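Local coordinates for protein enoyl-CoA hydratase, EchA3 (Mycobacterium marinum M, PDB 3R6H) that probably acts as a lyase in lipid metabolism, within the enoyl-CoA hydratase/isomerase (crotonase) family, at residues G5-Y9 with T31-L36; M20-N26 with G55-S61. One frame throughout, in Å; residues are numbered along the deposited sequence.

Both contacts lie at the same end of the crotonase-fold sheet, their centres 11 Å apart, and their segments alternate along the chain. Contact 1 sets the start of an outermost strand, 7-12, against helix 30-46 through apolar side chains alone. Contact 2 joins the loops that follow the parallel strands 15-20 and 50-54, and there most of the work is done by hydrogen bonds, because loop backbone lacks the regular partners of a helix or sheet, and Asn, Asp, Ser and Arg side chains supply them. Each is partly buried, with some exposed residues. They touch through Met32 and Leu36, which pack on Met20, and through a probable hydrogen bond from Asp21 N to Pro6 O (2.7 Å).

Contact 1: G5-Y9 with T31-L36; sequences GPVTY and TMQQAL
Val7 lays its CG2 methyl over Ala35 CB at 3.4 Å, joining an edge strand of the crotonase-fold sheet to the helix that packs on one face of it. Residues 7-9 are extended, whereas Pro6 just before them is turned (phi/psi -79/-3); residues 31-36 are regular helix, with Ala35 N hydrogen-bonded to Thr31 O (3.0 Å) and Leu36 N to Met32 O (2.8 Å). The short strand and helix axes run nearly parallel, 7° apart in direction and 8.9 Å at closest approach. The CA atoms lie nearest for Pro6 and Met32 (6.2 Å) and for Val7 and Ala35 (5.7 Å). Alanine suits this spacing: its lone methyl takes Val7 and also Pro6, whose CG lies 3.7 Å from Ala35 CB. Val7, a beta-branched residue at home in a strand, has chi1 t, and its CG2 also meets Leu36 CD2 at 4.1 Å. On the helix side, Leu36 continues onto Ile18 and Met20 of strand 15-20, while exposed Thr31 adds its CG2, 4.2 Å from Pro6 CG. Met32 starts sideways, but its flexible t, p, p chain curls back, bringing SD to 3.5 Å from Val7 CG2 and CE to 3.9 Å from Pro6 CB.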
loop_
_atom_site.group_PDB
_atom_site.type_symbol
_atom_site.label_atom_id
_atom_site.label_comp_id
_atom_site.label_asym_id
_atom_site.label_seq_id
_atom_site.Cartn_x
_atom_site.Cartn_y
_atom_site.Cartn_z
ATOM N N GLY A 5 -11.227 -37.369 10.448
ATOM C CA GLY A 5 -10.326 -36.252 10.844
ATOM C C GLY A 5 -10.927 -34.916 10.448
ATOM O O GLY A 5 -11.955 -34.883 9.739
ATOM N N PRO A 6 -10.306 -33.812 10.902
ATOM C CA PRO A 6 -10.867 -32.475 10.679
ATOM C C PRO A 6 -10.644 -31.889 9.277
ATOM O O PRO A 6 -11.140 -30.800 9.019
ATOM C CB PRO A 6 -10.137 -31.631 11.734
ATOM C CG PRO A 6 -8.809 -32.272 11.825
ATOM C CD PRO A 6 -9.079 -33.743 11.719
ATOM N N VAL A 7 -9.919 -32.594 8.395
ATOM C CA VAL A 7 -9.602 -32.109 7.045
ATOM C C VAL A 7 -10.025 -33.173 6.025
ATOM O O VAL A 7 -9.834 -34.384 6.285
ATOM C CB VAL A 7 -8.097 -31.758 6.920
ATOM C CG1 VAL A 7 -7.710 -31.372 5.477
ATOM C CG2 VAL A 7 -7.764 -30.624 7.871
ATOM N N THR A 8 -10.682 -32.743 4.942
ATOM C CA THR A 8 -11.017 -33.605 3.805
ATOM C C THR A 8 -10.305 -33.082 2.584
ATOM O O THR A 8 -10.361 -31.878 2.291
ATOM C CB THR A 8 -12.526 -33.662 3.535
ATOM O OG1 THR A 8 -13.196 -34.138 4.708
ATOM C CG2 THR A 8 -12.844 -34.614 2.361
ATOM N N TYR A 9 -9.590 -33.971 1.905
ATOM C CA TYR A 9 -8.895 -33.657 0.674
ATOM C C TYR A 9 -9.557 -34.358 -0.507
ATOM O O TYR A 9 -9.830 -35.568 -0.456
ATOM C CB TYR A 9 -7.426 -34.087 0.740
ATOM C CG TYR A 9 -6.728 -34.024 -0.611
ATOM C CD1 TYR A 9 -6.351 -32.808 -1.173
ATOM C CD2 TYR A 9 -6.428 -35.169 -1.324
ATOM C CE1 TYR A 9 -5.710 -32.743 -2.413
ATOM C CE2 TYR A 9 -5.797 -35.109 -2.559
ATOM C CZ TYR A 9 -5.434 -33.895 -3.101
ATOM O OH TYR A 9 -4.802 -33.846 -4.329
ATOM N N THR A 31 -3.772 -30.791 16.147
ATOM C CA THR A 31 -4.505 -31.798 15.358
ATOM C C THR A 31 -4.877 -31.264 13.952
ATOM O O THR A 31 -4.651 -31.932 12.934
ATOM C CB THR A 31 -5.774 -32.317 16.067
ATOM O OG1 THR A 31 -5.414 -32.960 17.303
ATOM C CG2 THR A 31 -6.470 -33.346 15.199
ATOM N N MET A 32 -5.436 -30.064 13.914
ATOM C CA MET A 32 -5.818 -29.441 12.645
ATOM C C MET A 32 -4.569 -29.183 11.789
ATOM O O MET A 32 -4.581 -29.411 10.586
ATOM C CB MET A 32 -6.600 -28.135 12.880
ATOM C CG MET A 32 -7.002 -27.420 11.560
ATOM S SD MET A 32 -8.160 -28.321 10.534
ATOM C CE MET A 32 -9.686 -27.779 11.324
ATOM N N GLN A 33 -3.502 -28.669 12.400
ATOM C CA GLN A 33 -2.275 -28.389 11.667
ATOM C C GLN A 33 -1.710 -29.636 11.020
ATOM O O GLN A 33 -1.300 -29.597 9.886
ATOM C CB GLN A 33 -1.216 -27.722 12.543
ATOM C CG GLN A 33 -1.577 -26.300 12.945
ATOM C CD GLN A 33 -0.508 -25.641 13.783
ATOM O OE1 GLN A 33 0.664 -26.027 13.723
ATOM N NE2 GLN A 33 -0.901 -24.631 14.569
ATOM N N GLN A 34 -1.689 -30.752 11.751
ATOM C CA GLN A 34 -1.175 -31.986 11.192
ATOM C C GLN A 34 -2.048 -32.442 10.036
ATOM O O GLN A 34 -1.540 -32.855 9.002
ATOM C CB GLN A 34 -1.131 -33.083 12.267
ATOM C CG GLN A 34 -0.547 -34.379 11.765
ATOM C CD GLN A 34 -0.368 -35.394 12.879
ATOM O OE1 GLN A 34 0.323 -35.130 13.872
ATOM N NE2 GLN A 34 -0.974 -36.562 12.719
ATOM N N ALA A 35 -3.361 -32.320 10.205
ATOM C CA ALA A 35 -4.323 -32.737 9.184
ATOM C C ALA A 35 -4.189 -31.895 7.919
ATOM O O ALA A 35 -4.231 -32.416 6.797
ATOM C CB ALA A 35 -5.732 -32.671 9.730
ATOM N N LEU A 36 -3.994 -30.588 8.097
ATOM C CA LEU A 36 -3.745 -29.700 6.959
ATOM C C LEU A 36 -2.452 -30.042 6.251
ATOM O O LEU A 36 -2.413 -30.111 5.024
ATOM C CB LEU A 36 -3.696 -28.249 7.413
ATOM C CG LEU A 36 -5.030 -27.549 7.651
ATOM C CD1 LEU A 36 -4.822 -26.169 8.407
ATOM C CD2 LEU A 36 -5.830 -27.365 6.344
#

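Contact 2: M20-N26 with G55-S61; sequences MDDGKVN and GNHRVFS
Two irregular loops of the crotonase fold meet here, with nearest CA atoms at Met20 and Gly55 (4.7 Å), Asp21 and Asn56 (5.2 Å), and Asn26 and Ser61 (4.9 Å). Loop 20-26 folds through Asx turns: Asp21 OD1 accepts from Gly23 N (2.9 Å), and Asp22 OD1 from Lys24 N and Asn26 N (both 2.9 Å). Gly23 fits its positive phi. Asn56, chi1 p, uses both ends of its amide: OD1 takes Arg58 N (3.0 Å) and Val59 N (2.9 Å), while ND2 donates to Asp21 OD1 (3.1 Å) and Lys24 O (3.2 Å). Lys24 O also receives Arg58 NH2 (2.9 Å) and, weakly, NH1 (3.1 Å); a water links that NH2 to Asp21 OD1. Asn26, in left-handed backbone conformation, likewise bridges: OD1 accepts from Asp22 N (3.0 Å), ND2 donates to Phe60 O (3.0 Å), and Asn26 O takes Ser61 OG (2.7 Å), itself also hydrogen-bonded to Gly63 N. Apolar groups fill the gaps, Val25 CG1 reaching Val59 CG1 (3.9 Å) and Met20 CE lying over a face of the Phe60 ring (CH-pi, 3.9 Å to its centroid). Beyond the loops, Phe60 packs on strand 98-102, and Met20 and Asn26 rest on helix 30-46.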
loop_
_atom_site.group_PDB
_atom_site.type_symbol
_atom_site.label_atom_id
_atom_site.label_comp_id
_atom_site.label_asym_id
_atom_site.label_seq_id
_atom_site.Cartn_x
_atom_site.Cartn_y
_atom_site.Cartn_z
ATOM N N MET A 20 -11.558 -27.737 5.717
ATOM C CA MET A 20 -11.496 -27.836 7.170
ATOM C C MET A 20 -12.880 -27.931 7.805
ATOM O O MET A 20 -13.746 -27.086 7.577
ATOM C CB MET A 20 -10.802 -26.614 7.783
ATOM C CG MET A 20 -9.405 -26.385 7.311
ATOM S SD MET A 20 -8.629 -24.995 8.177
ATOM C CE MET A 20 -9.400 -23.621 7.297
ATOM N N ASP A 21 -13.083 -28.962 8.628
ATOM C CA ASP A 21 -14.307 -29.024 9.436
ATOM C C ASP A 21 -14.110 -29.924 10.652
ATOM O O ASP A 21 -14.234 -31.145 10.543
ATOM C CB ASP A 21 -15.501 -29.514 8.625
ATOM C CG ASP A 21 -16.803 -29.491 9.422
ATOM O OD1 ASP A 21 -16.852 -28.870 10.495
ATOM O OD2 ASP A 21 -17.794 -30.123 8.988
ATOM N N ASP A 22 -13.846 -29.304 11.797
ATOM C CA ASP A 22 -13.691 -30.033 13.046
ATOM C C ASP A 22 -15.003 -30.101 13.841
ATOM O O ASP A 22 -14.988 -30.466 15.017
ATOM C CB ASP A 22 -12.552 -29.438 13.906
ATOM C CG ASP A 22 -12.886 -28.068 14.509
ATOM O OD1 ASP A 22 -13.868 -27.417 14.088
ATOM O OD2 ASP A 22 -12.127 -27.617 15.420
ATOM N N GLY A 23 -16.112 -29.739 13.200
ATOM C CA GLY A 23 -17.420 -29.705 13.831
ATOM C C GLY A 23 -17.642 -28.504 14.728
ATOM O O GLY A 23 -18.724 -28.360 15.297
ATOM N N LYS A 24 -16.624 -27.639 14.849
ATOM C CA LYS A 24 -16.702 -26.427 15.663
ATOM C C LYS A 24 -16.225 -25.203 14.847
ATOM O O LYS A 24 -16.828 -24.891 13.831
ATOM C CB LYS A 24 -15.907 -26.619 16.948
ATOM C CG LYS A 24 -16.424 -27.816 17.765
ATOM C CD LYS A 24 -15.602 -28.056 19.025
ATOM C CE LYS A 24 -16.217 -29.230 19.793
ATOM N NZ LYS A 24 -15.282 -29.783 20.805
ATOM N N VAL A 25 -15.143 -24.547 15.276
ATOM C CA VAL A 25 -14.694 -23.306 14.625
ATOM C C VAL A 25 -13.305 -23.451 13.962
ATOM O O VAL A 25 -12.605 -22.468 13.716
ATOM C CB VAL A 25 -14.793 -22.088 15.573
ATOM C CG1 VAL A 25 -16.278 -21.779 15.864
ATOM C CG2 VAL A 25 -14.001 -22.308 16.866
ATOM N N ASN A 26 -12.942 -24.683 13.622
ATOM C CA ASN A 26 -11.701 -25.001 12.895
ATOM C C ASN A 26 -10.453 -24.374 13.526
ATOM O O ASN A 26 -9.592 -23.834 12.822
ATOM C CB ASN A 26 -11.780 -24.550 11.412
ATOM C CG ASN A 26 -12.780 -25.344 10.587
ATOM O OD1 ASN A 26 -13.100 -26.508 10.891
ATOM N ND2 ASN A 26 -13.287 -24.713 9.525
ATOM N N GLY A 55 -13.001 -23.475 4.615
ATOM C CA GLY A 55 -13.451 -23.723 5.967
ATOM C C GLY A 55 -14.701 -24.586 5.944
ATOM O O GLY A 55 -14.918 -25.353 4.996
ATOM N N ASN A 56 -15.527 -24.420 6.973
ATOM C CA ASN A 56 -16.798 -25.126 7.048
ATOM C C ASN A 56 -17.946 -24.139 6.825
ATOM O O ASN A 56 -17.741 -23.007 6.366
ATOM C CB ASN A 56 -16.911 -25.965 8.357
ATOM C CG ASN A 56 -16.950 -25.135 9.629
ATOM O OD1 ASN A 56 -17.297 -23.942 9.624
ATOM N ND2 ASN A 56 -16.624 -25.784 10.761
ATOM N N HIS A 57 -19.172 -24.547 7.116
ATOM C CA HIS A 57 -20.302 -23.665 6.837
ATOM C C HIS A 57 -20.470 -22.487 7.768
ATOM O O HIS A 57 -21.205 -21.554 7.440
ATOM C CB HIS A 57 -21.610 -24.478 6.715
ATOM C CG HIS A 57 -21.804 -25.012 5.345
ATOM N ND1 HIS A 57 -21.095 -26.094 4.871
ATOM C CD2 HIS A 57 -22.554 -24.567 4.309
ATOM C CE1 HIS A 57 -21.426 -26.314 3.609
ATOM N NE2 HIS A 57 -22.312 -25.404 3.248
ATOM N N ARG A 58 -19.814 -22.505 8.916
ATOM C CA ARG A 58 -19.975 -21.441 9.876
ATOM C C ARG A 58 -18.781 -20.512 10.002
ATOM O O ARG A 58 -18.952 -19.364 10.423
ATOM C CB ARG A 58 -20.337 -22.021 11.227
ATOM C CG ARG A 58 -21.777 -22.581 11.181
ATOM C CD ARG A 58 -22.104 -23.405 12.412
ATOM N NE ARG A 58 -21.250 -24.588 12.489
ATOM C CZ ARG A 58 -20.129 -24.688 13.205
ATOM N NH1 ARG A 58 -19.671 -23.649 13.921
ATOM N NH2 ARG A 58 -19.448 -25.831 13.168
ATOM N N VAL A 59 -17.587 -21.013 9.669
ATOM C CA VAL A 59 -16.350 -20.218 9.808
ATOM C C VAL A 59 -15.324 -20.615 8.768
ATOM O O VAL A 59 -15.335 -21.724 8.271
ATOM C CB VAL A 59 -15.626 -20.421 11.195
ATOM C CG1 VAL A 59 -16.550 -20.089 12.403
ATOM C CG2 VAL A 59 -15.041 -21.857 11.332
ATOM N N PHE A 60 -14.379 -19.722 8.472
ATOM C CA PHE A 60 -13.138 -20.166 7.879
ATOM C C PHE A 60 -12.287 -20.821 8.989
ATOM O O PHE A 60 -12.080 -22.041 9.000
ATOM C CB PHE A 60 -12.379 -19.034 7.193
ATOM C CG PHE A 60 -11.113 -19.499 6.543
ATOM C CD1 PHE A 60 -11.167 -20.408 5.480
ATOM C CD2 PHE A 60 -9.874 -19.048 6.976
ATOM C CE1 PHE A 60 -9.982 -20.880 4.870
ATOM C CE2 PHE A 60 -8.702 -19.512 6.389
ATOM C CZ PHE A 60 -8.744 -20.427 5.334
ATOM N N SER A 61 -11.837 -20.008 9.941
ATOM C CA SER A 61 -11.197 -20.497 11.159
ATOM C C SER A 61 -11.227 -19.421 12.239
ATOM O O SER A 61 -11.012 -18.244 11.961
ATOM C CB SER A 61 -9.764 -20.941 10.889
ATOM O OG SER A 61 -9.075 -21.255 12.107
HETATM O O HOH W 1 -19.218 -28.097 11.385
#